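Local structure of Cd1 (Flavonifractor plautii, 7D39) at residues A[159-167]-A[261-269]. The protein binds flavin mononucleotide and probably acts as an ene-reductase that starts flavone and flavonol breakdown in gut bacteria. Sequence-based numbering, arbitrary orientation.
Sequences MLALTPMWK and AHDTLSGKF
Leu162 lays its branched end against the turn 261-264: CG lies 4.0 Å from Asp263 CB, and CD1 packs on the CB of His262. Its CG stands anti to the backbone N (chi1 176°), which carries both methyls across to the turn; a branched aliphatic chain suits a surface made of CB atoms and backbone. The carboxylate of Asp263 turns from the contact to His218, which is hydrogen-bonded to OD1. The carbonyl of Leu162 receives Lys268 NZ at 3.0 Å, the amine standing above the carbonyl plane. Within its own segment the same amine also donates to His262 O, 3.1 Å from Lys268 NZ and nearly end-on to the C=O, while Thr163 O lies 3.2 Å from Lys268 CE. The long, flexible lysine thus joins a helix end to the turn, and Asp110 offers a weak, long ion pair. With a methionine in its place, the carbonyls of Leu162 and His262 would probably lose the donor they share. Helix 153-162, in the flavodoxin-like FMN-binding domain, closes here in a Schellman motif whose C-prime residue, Met165, has positive phi; on the partner side Thr264 is the N-cap of helix 265-285, its OG1 accepting from Gly267 N at 3.0 Å. Met165, a selenomethionine, and Lys268 run antiparallel alongside each other, CG 3.5 Å from Lys268 CE. Its long, unbranched chain can follow the turn's backbone: the extended first part carries SE to Leu265 CD2 (3.9 Å), and the bend at chi3 (66°) folds CE toward Asp263 O (3.2 Å). Arg111 of helix 111-124 touches both Met165 and Leu265.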
loop_
_atom_site.group_PDB
_atom_site.type_symbol
_atom_site.label_atom_id
_atom_site.label_comp_id
_atom_site.label_asym_id
_atom_site.label_seq_id
_atom_site.Cartn_x
_atom_site.Cartn_y
_atom_site.Cartn_z
HETATM N N MSE A 159 2.824 0.647 1.917
HETATM C CA MSE A 159 1.668 0.433 2.720
HETATM C C MSE A 159 0.476 -0.109 1.950
HETATM O O MSE A 159 -0.163 -0.982 2.449
HETATM C CB MSE A 159 1.354 1.697 3.476
HETATM C CG MSE A 159 0.707 1.331 4.778
HETATM SE SE MSE A 159 1.816 0.340 6.068
HETATM C CE MSE A 159 3.139 1.636 6.385
ATOM N N LEU A 160 0.173 0.412 0.777
ATOM C CA LEU A 160 -0.956 -0.046 -0.026
ATOM C C LEU A 160 -0.793 -1.513 -0.414
ATOM O O LEU A 160 -1.745 -2.298 -0.326
ATOM C CB LEU A 160 -1.112 0.839 -1.260
ATOM C CG LEU A 160 -2.194 0.356 -2.235
ATOM C CD1 LEU A 160 -3.549 0.364 -1.528
ATOM C CD2 LEU A 160 -2.261 1.209 -3.488
ATOM N N ALA A 161 0.415 -1.904 -0.831
ATOM C CA ALA A 161 0.681 -3.291 -1.210
ATOM C C ALA A 161 0.660 -4.224 -0.007
ATOM O O ALA A 161 0.322 -5.406 -0.147
ATOM C CB ALA A 161 2.035 -3.403 -1.910
ATOM N N LEU A 162 1.017 -3.707 1.171
ATOM C CA LEU A 162 1.189 -4.548 2.352
ATOM C C LEU A 162 -0.102 -5.247 2.744
ATOM O O LEU A 162 -0.081 -6.399 3.191
ATOM C CB LEU A 162 1.706 -3.705 3.517
ATOM C CG LEU A 162 1.858 -4.396 4.865
ATOM C CD1 LEU A 162 2.949 -3.707 5.652
ATOM C CD2 LEU A 162 0.551 -4.341 5.631
ATOM N N THR A 163 -1.236 -4.559 2.631
ATOM C CA THR A 163 -2.486 -5.140 3.105
ATOM C C THR A 163 -2.805 -6.444 2.386
ATOM O O THR A 163 -2.954 -7.476 3.050
ATOM C CB THR A 163 -3.589 -4.073 3.013
ATOM O OG1 THR A 163 -3.433 -3.166 4.111
ATOM C CG2 THR A 163 -4.999 -4.657 3.053
ATOM N N PRO A 164 -2.905 -6.478 1.048
ATOM C CA PRO A 164 -3.118 -7.752 0.344
ATOM C C PRO A 164 -1.846 -8.531 0.057
ATOM O O PRO A 164 -1.922 -9.579 -0.591
ATOM C CB PRO A 164 -3.769 -7.307 -0.969
ATOM C CG PRO A 164 -3.144 -5.958 -1.216
ATOM C CD PRO A 164 -3.032 -5.322 0.148
HETATM N N MSE A 165 -0.696 -8.058 0.521
HETATM C CA MSE A 165 0.587 -8.703 0.253
HETATM C C MSE A 165 0.872 -8.889 -1.234
HETATM O O MSE A 165 1.435 -9.897 -1.646
HETATM C CB MSE A 165 0.659 -10.049 0.965
HETATM C CG MSE A 165 0.840 -9.919 2.458
HETATM SE SE MSE A 165 0.711 -11.647 3.377
HETATM C CE MSE A 165 2.294 -12.520 2.652
ATOM N N TRP A 166 0.474 -7.918 -2.046
ATOM C CA TRP A 166 0.896 -7.914 -3.438
ATOM C C TRP A 166 2.408 -7.760 -3.531
ATOM O O TRP A 166 3.041 -7.093 -2.707
ATOM C CB TRP A 166 0.210 -6.779 -4.193
ATOM C CG TRP A 166 -1.235 -7.003 -4.395
ATOM C CD1 TRP A 166 -1.898 -8.178 -4.270
ATOM C CD2 TRP A 166 -2.207 -6.026 -4.760
ATOM N NE1 TRP A 166 -3.218 -8.004 -4.549
ATOM C CE2 TRP A 166 -3.440 -6.686 -4.845
ATOM C CE3 TRP A 166 -2.153 -4.659 -5.034
ATOM C CZ2 TRP A 166 -4.618 -6.028 -5.184
ATOM C CZ3 TRP A 166 -3.321 -4.005 -5.373
ATOM C CH2 TRP A 166 -4.541 -4.692 -5.445
ATOM N N LYS A 167 2.995 -8.369 -4.555
ATOM C CA LYS A 167 4.447 -8.366 -4.686
ATOM C C LYS A 167 4.897 -7.088 -5.394
ATOM O O LYS A 167 4.574 -6.867 -6.564
ATOM C CB LYS A 167 4.918 -9.611 -5.428
ATOM C CG LYS A 167 6.407 -9.597 -5.753
ATOM C CD LYS A 167 6.815 -10.841 -6.517
ATOM C CE LYS A 167 6.942 -12.059 -5.606
ATOM N NZ LYS A 167 6.344 -13.283 -6.226
ATOM N N ALA A 261 6.165 -10.099 11.344
ATOM C CA ALA A 261 6.276 -9.065 10.322
ATOM C C ALA A 261 4.930 -8.793 9.659
ATOM O O ALA A 261 4.233 -9.722 9.245
ATOM C CB ALA A 261 7.312 -9.482 9.276
ATOM N N HIS A 262 4.587 -7.504 9.521
ATOM C CA HIS A 262 3.249 -7.080 9.116
ATOM C C HIS A 262 2.883 -7.490 7.699
ATOM O O HIS A 262 1.704 -7.418 7.338
ATOM C CB HIS A 262 3.109 -5.562 9.232
ATOM C CG HIS A 262 3.302 -5.028 10.618
ATOM N ND1 HIS A 262 3.556 -5.835 11.709
ATOM C CD2 HIS A 262 3.283 -3.760 11.085
ATOM C CE1 HIS A 262 3.671 -5.082 12.792
ATOM N NE2 HIS A 262 3.513 -3.819 12.437
ATOM N N ASP A 263 3.848 -7.882 6.877
ATOM C CA ASP A 263 3.570 -8.244 5.493
ATOM C C ASP A 263 3.728 -9.742 5.249
ATOM O O ASP A 263 3.947 -10.160 4.111
ATOM C CB ASP A 263 4.472 -7.451 4.544
ATOM C CG ASP A 263 5.935 -7.759 4.752
ATOM O OD1 ASP A 263 6.257 -8.343 5.804
ATOM O OD2 ASP A 263 6.758 -7.431 3.870
ATOM N N THR A 264 3.633 -10.555 6.297
ATOM C CA THR A 264 3.576 -12.002 6.190
ATOM C C THR A 264 2.227 -12.483 6.703
ATOM O O THR A 264 1.586 -11.824 7.529
ATOM C CB THR A 264 4.686 -12.683 7.001
ATOM O OG1 THR A 264 4.379 -12.581 8.397
ATOM C CG2 THR A 264 6.041 -12.035 6.731
ATOM N N LEU A 265 1.807 -13.653 6.217
ATOM C CA LEU A 265 0.590 -14.275 6.732
ATOM C C LEU A 265 0.670 -14.472 8.238
ATOM O O LEU A 265 -0.286 -14.183 8.966
ATOM C CB LEU A 265 0.344 -15.614 6.048
ATOM C CG LEU A 265 -0.259 -15.545 4.663
ATOM C CD1 LEU A 265 -0.705 -16.939 4.285
ATOM C CD2 LEU A 265 -1.428 -14.597 4.678
ATOM N N SER A 266 1.798 -14.987 8.721
ATOM C CA SER A 266 1.932 -15.243 10.148
ATOM C C SER A 266 1.672 -13.976 10.950
ATOM O O SER A 266 0.877 -13.974 11.898
ATOM C CB SER A 266 3.325 -15.807 10.430
ATOM O OG SER A 266 3.498 -16.133 11.793
ATOM N N GLY A 267 2.316 -12.873 10.562
ATOM C CA GLY A 267 2.122 -11.632 11.284
ATOM C C GLY A 267 0.707 -11.111 11.199
ATOM O O GLY A 267 0.199 -10.537 12.168
ATOM N N LYS A 268 0.049 -11.312 10.054
ATOM C CA LYS A 268 -1.324 -10.851 9.892
ATOM C C LYS A 268 -2.288 -11.673 10.743
ATOM O O LYS A 268 -3.241 -11.127 11.305
ATOM C CB LYS A 268 -1.724 -10.905 8.419
ATOM C CG LYS A 268 -1.140 -9.783 7.558
ATOM C CD LYS A 268 -1.702 -9.809 6.131
ATOM C CE LYS A 268 -1.005 -8.759 5.249
ATOM N NZ LYS A 268 -1.044 -7.419 5.896
ATOM N N PHE A 269 -2.068 -12.985 10.833
ATOM C CA PHE A 269 -2.910 -13.827 11.674
ATOM C C PHE A 269 -2.822 -13.395 13.129
ATOM O O PHE A 269 -3.845 -13.252 13.810
ATOM C CB PHE A 269 -2.501 -15.293 11.512
ATOM C CG PHE A 269 -2.855 -15.873 10.170
ATOM C CD1 PHE A 269 -3.938 -15.372 9.453
ATOM C CD2 PHE A 269 -2.115 -16.909 9.616
ATOM C CE1 PHE A 269 -4.271 -15.893 8.216
ATOM C CE2 PHE A 269 -2.450 -17.431 8.373
ATOM C CZ PHE A 269 -3.520 -16.920 7.669
#